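Local coordinates for protein 3-oxosteroid 1-dehydrogenase (Sterolibacterium denitrificans, PDB 7P18) that binds FAD and a steroid dione, and probably catalyses the 1(2)-dehydrogenation of 3-oxosteroids to 3-oxo-Delta(1)-steroids, at residues G301-A306 with G525-S530; G500-D505 with L521-N526; V36-K41 with P296-G301. All coordinates share one frame; numbering follows the deposited sequence.

Contact 1: G301-A306 with G525-S530; sequences GDTIRA and GNNSAS. With FAD (flavin-adenine dinucleotide), chain C.
N527 meets T303 and I304 in a buried contact of the Rossmann-type FAD-binding fold, where the first turn of helix 302-309 approaches the loop that follows strand 521-523. N527 contributes 64 Å² of the 140 Å² buried here. Its CG lies opposite the backbone N (chi1 -156°), a torsion that carries the amide toward the helix and leaves both of its polar atoms at the interface. T303 crosses it at about a right angle, and its OG1 donates to N527 OD1 over 2.6 Å. The C=O...donor angle is only 97°, so the hydroxyl comes to the oxygen from the flank of the carbonyl rather than head-on. The backbone N of A270 also donates to OD1, and this second donor helps to fix the rotation of the amide. I304 runs past N527 in the opposite sense, with CG1 3.5 Å from N527 ND2 and CD1 4.0 Å from N527 O, and this packing puts an aliphatic branch against the amide and the backbone carbonyl. Residues next to these three reach the cofactor: D302 OD2 accepts from the adenine N6A of FAD at 2.9 Å, and the backbone N of N526 donates to the phosphate oxygen O2P at 2.8 Å. G525 has a positive phi of 65°, and a CB on it would fall within 2.6 Å of that same O2P. Its carbonyl oxygen takes two donors from one residue, S528 N and S528 OG, the hydroxyl standing 2.8 Å from G525 O in the carbonyl plane.

Contact 2: G500-D505 with L521-N526; sequences GGLLTD and LYCIGN. With FAD (flavin-adenine dinucleotide), chain C.
L502 and T504 pack against C523 where the end of strand 486-502 passes strand 521-523. The touching parts, 500-504 and 523-526, run at 160° to each other; no direct hydrogen bond joins the two segments, and their strands belong to different sheets. The apolar part centres on C523. Its SG, anti to the backbone N (chi1 -177°), reaches L502 CD1 at 3.8 Å and L502 CB at 3.9 Å, so the sulfur meets the leucine both at one methyl and at the root of its side chain. T504 adds a methyl, its CG2 lying 3.5 Å from C523 O and also touching C523 CB. The polar part runs through water. One molecule donates both protons, to G500 O and to N526 O at 2.6 Å each, and so bridges two carbonyl oxygens that could not bond to each other. A second donates to T504 OG1 and to C523 O, the latter at 2.7 Å. The third kind of interaction involves FAD: N526 ND2 donates to the ribityl hydroxyl O3' at 3.0 Å, while N526 OD1 has a weak hydrogen bond from W321 NE1. G500 O and N526 O are both acceptors, and the first water supplies the donors between them; the second links C523 O to the T504 hydroxyl, and the two waters are probably part of this buried junction.

Contact 3: V36-K41 with P296-G301; sequences VEKSDK and PPHNTG. With FAD (flavin-adenine dinucleotide), chain C.
H298 lies against K38 and S39 of the turn that leaves strand 33-36 of the Rossmann-type fold. E37 comes first in this turn and holds the adenosine ribose with both carboxylate oxygens: FAD O3B donates to OE1 and FAD O2B donates to OE2, each over 2.7 Å. OE2 also accepts from S39 N at 2.9 Å, on its anti side and tilted out of the carboxylate plane, a bond that ties the turn to the carboxylate. Were an alanine here, the two ribose hydroxyls would probably lose their acceptors and S39 N its mate, leaving the turn less firmly set. K38 is extended throughout, with CG opposite the backbone N (chi1 165°). Its CB stands 3.4 Å from adenine C4A, and its NZ donates to H298 O at 2.9 Å with a C=O...donor angle of 140°. The same ammonium forms a salt bridge with D302, whose OD1 is hydrogen-bonded to T300 OG1. S39 places CB over one face of the H298 ring, at a spacing too short to be taken literally, while P297 CB covers the opposite face. S39 OG accepts from K41 N at 3.1 Å, an ST turn. D40 OD1 accepts from a water that meets H298 NE2 at the ring edge. Beyond H298, N299 ND2 points almost straight (178°) at FAD O2A, 3.0 Å away. The segment 296-301 leads into helix 302-309 while P296 and N299 touch T45 of helix 44-47, and S39 shares a backbone hydrogen bond with N230, just beyond strand 227-228.

In the fold
From the N terminus, contact 3 comes first, closing a loop of 254 residues between the turn after inner strand 33-36 and the approach to helix 302-309. Contact 1, sharing G301 with it, then closes a loop of 218 residues, joining the start of helix 302-309 to the loop after edge strand 521-523. Contact 2, with only 15 residues between its segments, falls within the sequence span of contact 1 and shares G525 and N526 with it. The centres of contacts 1 and 2 are about 6 Å apart; those of contacts 2 and 3, about 17 Å. All three touch FAD; contact 2 joins the end of strand 486-502 to the segment whose N526 binds it.

Contact 1: G301-A306 with G525-S530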
# COMPACT_ATOMS: atom_id res chain seq x y z
N GLY A 301 -1.83 -0.04 16.73
CA GLY A 301 -3.13 -0.60 17.15
C GLY A 301 -3.73 0.18 18.33
O GLY A 301 -4.61 -0.38 19.01
N ASP A 302 -3.33 1.43 18.53
CA ASP A 302 -3.70 2.25 19.71
C ASP A 302 -5.23 2.49 19.76
O ASP A 302 -5.81 2.43 20.83
CB ASP A 302 -3.00 3.59 19.72
CG ASP A 302 -1.46 3.54 19.73
OD1 ASP A 302 -0.92 2.51 20.11
OD2 ASP A 302 -0.86 4.55 19.35
N THR A 303 -5.86 2.76 18.63
CA THR A 303 -7.33 3.03 18.58
C THR A 303 -8.09 1.72 18.55
O THR A 303 -9.25 1.69 19.02
CB THR A 303 -7.72 3.93 17.41
OG1 THR A 303 -7.53 3.19 16.19
CG2 THR A 303 -6.93 5.21 17.38
N ILE A 304 -7.51 0.65 18.00
CA ILE A 304 -8.16 -0.68 17.96
C ILE A 304 -8.36 -1.15 19.40
O ILE A 304 -9.51 -1.54 19.78
CB ILE A 304 -7.34 -1.67 17.09
CG1 ILE A 304 -7.40 -1.25 15.62
CG2 ILE A 304 -7.86 -3.08 17.29
CD1 ILE A 304 -6.47 -2.03 14.69
N ARG A 305 -7.32 -1.09 20.22
CA ARG A 305 -7.40 -1.56 21.63
C ARG A 305 -8.46 -0.73 22.39
O ARG A 305 -9.31 -1.31 23.08
CB ARG A 305 -6.01 -1.46 22.27
CG ARG A 305 -5.04 -2.54 21.80
CD ARG A 305 -3.73 -2.63 22.61
NE ARG A 305 -3.19 -1.31 23.00
CZ ARG A 305 -2.40 -0.55 22.24
NH1 ARG A 305 -2.02 -0.92 21.03
NH2 ARG A 305 -2.00 0.62 22.70
N ALA A 306 -8.43 0.58 22.22
CA ALA A 306 -9.31 1.53 22.96
C ALA A 306 -10.77 1.30 22.58
O ALA A 306 -11.64 1.32 23.48
CB ALA A 306 -8.86 2.92 22.66
N GLY A 525 -9.98 3.05 6.77
CA GLY A 525 -8.62 2.61 6.45
C GLY A 525 -8.23 1.37 7.22
O GLY A 525 -9.10 0.54 7.55
N ASN A 526 -6.93 1.17 7.44
CA ASN A 526 -6.47 -0.13 8.02
C ASN A 526 -6.81 -0.22 9.51
O ASN A 526 -6.64 -1.31 10.10
CB ASN A 526 -4.97 -0.35 7.80
CG ASN A 526 -4.56 -0.47 6.35
OD1 ASN A 526 -5.42 -0.53 5.45
ND2 ASN A 526 -3.24 -0.52 6.14
N ASN A 527 -7.29 0.86 10.11
CA ASN A 527 -7.90 0.87 11.46
C ASN A 527 -9.17 0.01 11.47
O ASN A 527 -9.53 -0.50 12.53
CB ASN A 527 -8.18 2.32 11.86
CG ASN A 527 -8.26 2.61 13.33
OD1 ASN A 527 -8.01 3.75 13.70
ND2 ASN A 527 -8.64 1.65 14.15
N SER A 528 -9.81 -0.18 10.30
CA SER A 528 -11.09 -0.89 10.12
C SER A 528 -10.84 -2.24 9.46
O SER A 528 -9.87 -2.40 8.71
CB SER A 528 -12.09 -0.02 9.33
OG SER A 528 -11.77 -0.00 7.94
N ALA A 529 -11.72 -3.19 9.69
CA ALA A 529 -11.77 -4.45 8.92
C ALA A 529 -12.06 -4.12 7.45
O ALA A 529 -13.02 -3.38 7.15
CB ALA A 529 -12.82 -5.36 9.49
N SER A 530 -11.23 -4.68 6.55
CA SER A 530 -11.19 -4.40 5.10
C SER A 530 -12.53 -4.72 4.43
O SER A 530 -13.02 -5.88 4.53
CB SER A 530 -10.10 -5.20 4.44
OG SER A 530 -10.10 -4.97 3.04
PA FAD C . -1.72 5.48 7.46
O1A FAD C . -1.60 6.02 6.08
O2A FAD C . -0.48 4.77 7.92
O5B FAD C . -2.06 6.70 8.41
C5B FAD C . -2.26 6.45 9.82
C4B FAD C . -1.73 7.62 10.59
O4B FAD C . -2.22 7.55 11.95
C3B FAD C . -0.19 7.71 10.68
O3B FAD C . 0.28 9.00 10.32
C2B FAD C . 0.10 7.37 12.15
O2B FAD C . 1.33 7.90 12.61
C1B FAD C . -1.17 7.88 12.84
N9A FAD C . -1.44 7.29 14.15
C8A FAD C . -1.16 6.03 14.60
N7A FAD C . -1.44 5.88 15.89
C5A FAD C . -1.98 7.10 16.28
C6A FAD C . -2.48 7.58 17.51
N6A FAD C . -2.47 6.88 18.65
N1A FAD C . -2.94 8.85 17.54
C2A FAD C . -2.90 9.56 16.41
N3A FAD C . -2.39 9.25 15.22
C4A FAD C . -1.96 7.97 15.22
N1 FAD C . -2.21 0.94 -0.97
C2 FAD C . -2.98 1.32 -2.02
O2 FAD C . -4.21 1.16 -2.01
N3 FAD C . -2.44 1.91 -3.10
C4 FAD C . -1.08 1.93 -3.33
O4 FAD C . -0.66 2.58 -4.28
C4X FAD C . -0.23 1.51 -2.28
N5 FAD C . 1.08 1.54 -2.45
C5X FAD C . 1.87 1.20 -1.37
C6 FAD C . 3.27 1.32 -1.49
C7 FAD C . 4.11 1.13 -0.40
C7M FAD C . 5.61 1.29 -0.55
C8 FAD C . 3.55 0.86 0.85
C8M FAD C . 4.44 0.67 2.07
C9 FAD C . 2.19 0.66 0.97
C9A FAD C . 1.31 0.88 -0.11
N10 FAD C . -0.08 0.70 -0.02
C10 FAD C . -0.90 1.04 -1.09
C1' FAD C . -0.72 0.42 1.27
C2' FAD C . -1.20 1.74 1.91
O2' FAD C . -0.16 2.71 2.01
C3' FAD C . -1.83 1.54 3.29
O3' FAD C . -2.63 0.35 3.34
C4' FAD C . -2.63 2.76 3.70
O4' FAD C . -1.78 3.89 3.60
C5' FAD C . -3.22 2.67 5.09
O5' FAD C . -3.84 3.95 5.34
P FAD C . -4.34 4.32 6.81
O1P FAD C . -4.87 5.68 6.63
O2P FAD C . -5.12 3.25 7.43
O3P FAD C . -2.95 4.44 7.65

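Contact 2: G500-D505 with L521-N526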
# COMPACT_ATOMS: atom_id res chain seq x y z
N GLY A 500 -7.21 -6.44 8.96
CA GLY A 500 -8.36 -6.60 9.85
C GLY A 500 -8.46 -5.41 10.76
O GLY A 500 -7.54 -4.64 10.79
N GLY A 501 -9.56 -5.28 11.49
CA GLY A 501 -9.75 -4.15 12.39
C GLY A 501 -11.18 -4.05 12.84
O GLY A 501 -11.91 -5.05 12.77
N LEU A 502 -11.54 -2.87 13.29
CA LEU A 502 -12.89 -2.60 13.83
C LEU A 502 -13.92 -2.84 12.73
O LEU A 502 -13.74 -2.36 11.61
CB LEU A 502 -12.94 -1.17 14.34
CG LEU A 502 -11.92 -0.80 15.43
CD1 LEU A 502 -12.17 0.60 15.91
CD2 LEU A 502 -11.98 -1.78 16.58
N LEU A 503 -14.97 -3.59 13.05
CA LEU A 503 -16.08 -3.84 12.12
C LEU A 503 -16.87 -2.55 11.98
O LEU A 503 -17.17 -1.88 13.01
CB LEU A 503 -16.95 -4.99 12.64
CG LEU A 503 -18.12 -5.35 11.73
CD1 LEU A 503 -17.63 -5.82 10.38
CD2 LEU A 503 -19.00 -6.38 12.40
N THR A 504 -17.17 -2.16 10.76
CA THR A 504 -18.01 -1.00 10.45
C THR A 504 -19.18 -1.40 9.55
O THR A 504 -19.14 -2.50 8.93
CB THR A 504 -17.20 0.13 9.77
OG1 THR A 504 -16.65 -0.34 8.53
CG2 THR A 504 -16.10 0.60 10.70
N ASP A 505 -20.12 -0.49 9.43
CA ASP A 505 -21.27 -0.57 8.49
C ASP A 505 -20.92 0.27 7.26
O ASP A 505 -19.77 0.76 7.14
CB ASP A 505 -22.58 -0.16 9.15
CG ASP A 505 -22.71 1.31 9.50
OD1 ASP A 505 -21.86 2.12 9.04
OD2 ASP A 505 -23.70 1.67 10.22
N LEU A 521 -18.96 7.23 16.77
CA LEU A 521 -17.65 6.59 16.43
C LEU A 521 -17.67 6.01 15.02
O LEU A 521 -18.51 5.12 14.73
CB LEU A 521 -17.34 5.48 17.42
CG LEU A 521 -15.90 4.95 17.37
CD1 LEU A 521 -14.94 6.07 17.72
CD2 LEU A 521 -15.73 3.76 18.29
N TYR A 522 -16.73 6.48 14.21
CA TYR A 522 -16.50 6.05 12.83
C TYR A 522 -15.07 5.50 12.75
O TYR A 522 -14.23 5.85 13.59
CB TYR A 522 -16.69 7.22 11.87
CG TYR A 522 -18.10 7.78 11.91
CD1 TYR A 522 -18.51 8.63 12.92
CD2 TYR A 522 -19.03 7.42 10.95
CE1 TYR A 522 -19.81 9.12 12.99
CE2 TYR A 522 -20.33 7.92 10.98
CZ TYR A 522 -20.72 8.79 11.99
OH TYR A 522 -22.01 9.29 12.01
N CYS A 523 -14.80 4.70 11.72
CA CYS A 523 -13.48 4.07 11.56
C CYS A 523 -13.26 3.75 10.09
O CYS A 523 -14.18 3.19 9.45
CB CYS A 523 -13.38 2.84 12.43
SG CYS A 523 -11.75 2.03 12.38
N ILE A 524 -12.08 4.11 9.58
CA ILE A 524 -11.76 4.01 8.13
C ILE A 524 -10.33 3.48 7.97
O ILE A 524 -9.53 3.57 8.91
CB ILE A 524 -11.97 5.37 7.46
CG1 ILE A 524 -10.94 6.39 7.95
CG2 ILE A 524 -13.39 5.88 7.64
CD1 ILE A 524 -10.98 7.68 7.24
N GLY A 525 -9.98 3.05 6.77
CA GLY A 525 -8.62 2.61 6.45
C GLY A 525 -8.23 1.37 7.22
O GLY A 525 -9.10 0.54 7.55
N ASN A 526 -6.93 1.17 7.44
CA ASN A 526 -6.47 -0.13 8.02
C ASN A 526 -6.81 -0.22 9.51
O ASN A 526 -6.64 -1.31 10.10
CB ASN A 526 -4.97 -0.35 7.80
CG ASN A 526 -4.56 -0.47 6.35
OD1 ASN A 526 -5.42 -0.53 5.45
ND2 ASN A 526 -3.24 -0.52 6.14
PA FAD C . -1.72 5.48 7.46
O1A FAD C . -1.60 6.02 6.08
O2A FAD C . -0.48 4.77 7.92
O5B FAD C . -2.06 6.70 8.41
C5B FAD C . -2.26 6.45 9.82
C4B FAD C . -1.73 7.62 10.59
O4B FAD C . -2.22 7.55 11.95
C3B FAD C . -0.19 7.71 10.68
O3B FAD C . 0.28 9.00 10.32
C2B FAD C . 0.10 7.37 12.15
O2B FAD C . 1.33 7.90 12.61
C1B FAD C . -1.17 7.88 12.84
N9A FAD C . -1.44 7.29 14.15
C8A FAD C . -1.16 6.03 14.60
N7A FAD C . -1.44 5.88 15.89
C5A FAD C . -1.98 7.10 16.28
C6A FAD C . -2.48 7.58 17.51
N6A FAD C . -2.47 6.88 18.65
N1A FAD C . -2.94 8.85 17.54
C2A FAD C . -2.90 9.56 16.41
N3A FAD C . -2.39 9.25 15.22
C4A FAD C . -1.96 7.97 15.22
N1 FAD C . -2.21 0.94 -0.97
C2 FAD C . -2.98 1.32 -2.02
O2 FAD C . -4.21 1.16 -2.01
N3 FAD C . -2.44 1.91 -3.10
C4 FAD C . -1.08 1.93 -3.33
O4 FAD C . -0.66 2.58 -4.28
C4X FAD C . -0.23 1.51 -2.28
N5 FAD C . 1.08 1.54 -2.45
C5X FAD C . 1.87 1.20 -1.37
C6 FAD C . 3.27 1.32 -1.49
C7 FAD C . 4.11 1.13 -0.40
C7M FAD C . 5.61 1.29 -0.55
C8 FAD C . 3.55 0.86 0.85
C8M FAD C . 4.44 0.67 2.07
C9 FAD C . 2.19 0.66 0.97
C9A FAD C . 1.31 0.88 -0.11
N10 FAD C . -0.08 0.70 -0.02
C10 FAD C . -0.90 1.04 -1.09
C1' FAD C . -0.72 0.42 1.27
C2' FAD C . -1.20 1.74 1.91
O2' FAD C . -0.16 2.71 2.01
C3' FAD C . -1.83 1.54 3.29
O3' FAD C . -2.63 0.35 3.34
C4' FAD C . -2.63 2.76 3.70
O4' FAD C . -1.78 3.89 3.60
C5' FAD C . -3.22 2.67 5.09
O5' FAD C . -3.84 3.95 5.34
P FAD C . -4.34 4.32 6.81
O1P FAD C . -4.87 5.68 6.63
O2P FAD C . -5.12 3.25 7.43
O3P FAD C . -2.95 4.44 7.65
O HOH W 1 -5.41 -3.26 11.36
O HOH W 2 -15.37 1.93 7.33

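Contact 3: V36-K41 with P296-G301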
# COMPACT_ATOMS: atom_id res chain seq x y z
N VAL A 36 -5.70 15.08 14.69
CA VAL A 36 -4.55 14.79 15.61
C VAL A 36 -3.68 13.67 15.02
O VAL A 36 -4.25 12.61 14.62
CB VAL A 36 -5.02 14.46 17.04
CG1 VAL A 36 -5.77 15.64 17.67
CG2 VAL A 36 -5.83 13.19 17.15
N GLU A 37 -2.35 13.89 15.00
CA GLU A 37 -1.32 12.97 14.45
C GLU A 37 -0.30 12.63 15.56
O GLU A 37 0.20 13.59 16.20
CB GLU A 37 -0.66 13.60 13.22
CG GLU A 37 0.62 12.88 12.76
CD GLU A 37 0.48 11.42 12.44
OE1 GLU A 37 -0.56 11.07 11.79
OE2 GLU A 37 1.40 10.63 12.80
N LYS A 38 -0.08 11.34 15.80
CA LYS A 38 0.84 10.77 16.83
C LYS A 38 2.26 11.28 16.56
O LYS A 38 2.90 11.70 17.53
CB LYS A 38 0.74 9.25 16.84
CG LYS A 38 1.83 8.44 17.57
CD LYS A 38 1.40 6.99 17.49
CE LYS A 38 2.38 5.98 17.99
NZ LYS A 38 1.76 4.66 18.11
N SER A 39 2.70 11.28 15.30
CA SER A 39 4.13 11.40 14.94
C SER A 39 4.46 12.85 14.63
O SER A 39 3.56 13.72 14.68
CB SER A 39 4.50 10.46 13.81
OG SER A 39 4.24 11.05 12.55
N ASP A 40 5.71 13.09 14.28
CA ASP A 40 6.28 14.42 13.94
C ASP A 40 5.98 14.75 12.48
O ASP A 40 6.30 15.86 12.07
CB ASP A 40 7.81 14.44 14.18
CG ASP A 40 8.56 13.35 13.44
OD1 ASP A 40 8.16 12.16 13.51
OD2 ASP A 40 9.54 13.69 12.77
N LYS A 41 5.37 13.82 11.72
CA LYS A 41 5.09 14.02 10.27
C LYS A 41 3.61 13.69 9.98
O LYS A 41 3.07 12.84 10.68
CB LYS A 41 5.97 13.13 9.40
CG LYS A 41 7.48 13.22 9.61
CD LYS A 41 8.08 14.54 9.14
CE LYS A 41 9.57 14.68 9.45
NZ LYS A 41 10.03 16.06 9.12
N PRO A 296 5.89 2.90 7.87
CA PRO A 296 6.53 3.73 8.88
C PRO A 296 6.36 3.16 10.30
O PRO A 296 5.77 2.11 10.51
CB PRO A 296 5.85 5.10 8.72
CG PRO A 296 5.28 5.07 7.31
CD PRO A 296 4.88 3.63 7.10
N PRO A 297 6.94 3.82 11.33
CA PRO A 297 7.06 3.19 12.64
C PRO A 297 5.80 3.07 13.53
O PRO A 297 5.84 2.31 14.47
CB PRO A 297 8.08 4.12 13.34
CG PRO A 297 8.78 4.84 12.23
CD PRO A 297 7.71 5.08 11.20
N HIS A 298 4.83 3.97 13.37
CA HIS A 298 3.80 4.19 14.44
C HIS A 298 2.53 3.33 14.49
O HIS A 298 1.98 3.23 15.61
CB HIS A 298 3.43 5.68 14.50
CG HIS A 298 4.59 6.60 14.31
ND1 HIS A 298 5.54 6.80 15.29
CD2 HIS A 298 4.97 7.36 13.26
CE1 HIS A 298 6.45 7.66 14.86
NE2 HIS A 298 6.12 8.01 13.61
N ASN A 299 2.06 2.73 13.41
CA ASN A 299 0.73 2.05 13.52
C ASN A 299 0.86 0.86 14.48
O ASN A 299 1.25 -0.23 14.06
CB ASN A 299 0.15 1.67 12.15
CG ASN A 299 0.02 2.86 11.24
OD1 ASN A 299 0.09 4.03 11.70
ND2 ASN A 299 -0.18 2.59 9.96
N THR A 300 0.47 1.08 15.75
CA THR A 300 0.65 0.13 16.87
C THR A 300 -0.72 -0.25 17.46
O THR A 300 -0.75 -0.71 18.60
CB THR A 300 1.62 0.74 17.90
OG1 THR A 300 1.24 2.06 18.31
CG2 THR A 300 3.03 0.86 17.35
N GLY A 301 -1.83 -0.04 16.73
CA GLY A 301 -3.13 -0.60 17.15
C GLY A 301 -3.73 0.18 18.33
O GLY A 301 -4.61 -0.38 19.01
PA FAD C . -1.72 5.48 7.46
O1A FAD C . -1.60 6.02 6.08
O2A FAD C . -0.48 4.77 7.92
O5B FAD C . -2.06 6.70 8.41
C5B FAD C . -2.26 6.45 9.82
C4B FAD C . -1.73 7.62 10.59
O4B FAD C . -2.22 7.55 11.95
C3B FAD C . -0.19 7.71 10.68
O3B FAD C . 0.28 9.00 10.32
C2B FAD C . 0.10 7.37 12.15
O2B FAD C . 1.33 7.90 12.61
C1B FAD C . -1.17 7.88 12.84
N9A FAD C . -1.44 7.29 14.15
C8A FAD C . -1.16 6.03 14.60
N7A FAD C . -1.44 5.88 15.89
C5A FAD C . -1.98 7.10 16.28
C6A FAD C . -2.48 7.58 17.51
N6A FAD C . -2.47 6.88 18.65
N1A FAD C . -2.94 8.85 17.54
C2A FAD C . -2.90 9.56 16.41
N3A FAD C . -2.39 9.25 15.22
C4A FAD C . -1.96 7.97 15.22
N1 FAD C . -2.21 0.94 -0.97
C2 FAD C . -2.98 1.32 -2.02
O2 FAD C . -4.21 1.16 -2.01
N3 FAD C . -2.44 1.91 -3.10
C4 FAD C . -1.08 1.93 -3.33
O4 FAD C . -0.66 2.58 -4.28
C4X FAD C . -0.23 1.51 -2.28
N5 FAD C . 1.08 1.54 -2.45
C5X FAD C . 1.87 1.20 -1.37
C6 FAD C . 3.27 1.32 -1.49
C7 FAD C . 4.11 1.13 -0.40
C7M FAD C . 5.61 1.29 -0.55
C8 FAD C . 3.55 0.86 0.85
C8M FAD C . 4.44 0.67 2.07
C9 FAD C . 2.19 0.66 0.97
C9A FAD C . 1.31 0.88 -0.11
N10 FAD C . -0.08 0.70 -0.02
C10 FAD C . -0.90 1.04 -1.09
C1' FAD C . -0.72 0.42 1.27
C2' FAD C . -1.20 1.74 1.91
O2' FAD C . -0.16 2.71 2.01
C3' FAD C . -1.83 1.54 3.29
O3' FAD C . -2.63 0.35 3.34
C4' FAD C . -2.63 2.76 3.70
O4' FAD C . -1.78 3.89 3.60
C5' FAD C . -3.22 2.67 5.09
O5' FAD C . -3.84 3.95 5.34
P FAD C . -4.34 4.32 6.81
O1P FAD C . -4.87 5.68 6.63
O2P FAD C . -5.12 3.25 7.43
O3P FAD C . -2.95 4.44 7.65
O HOH W 3 8.26 9.62 12.29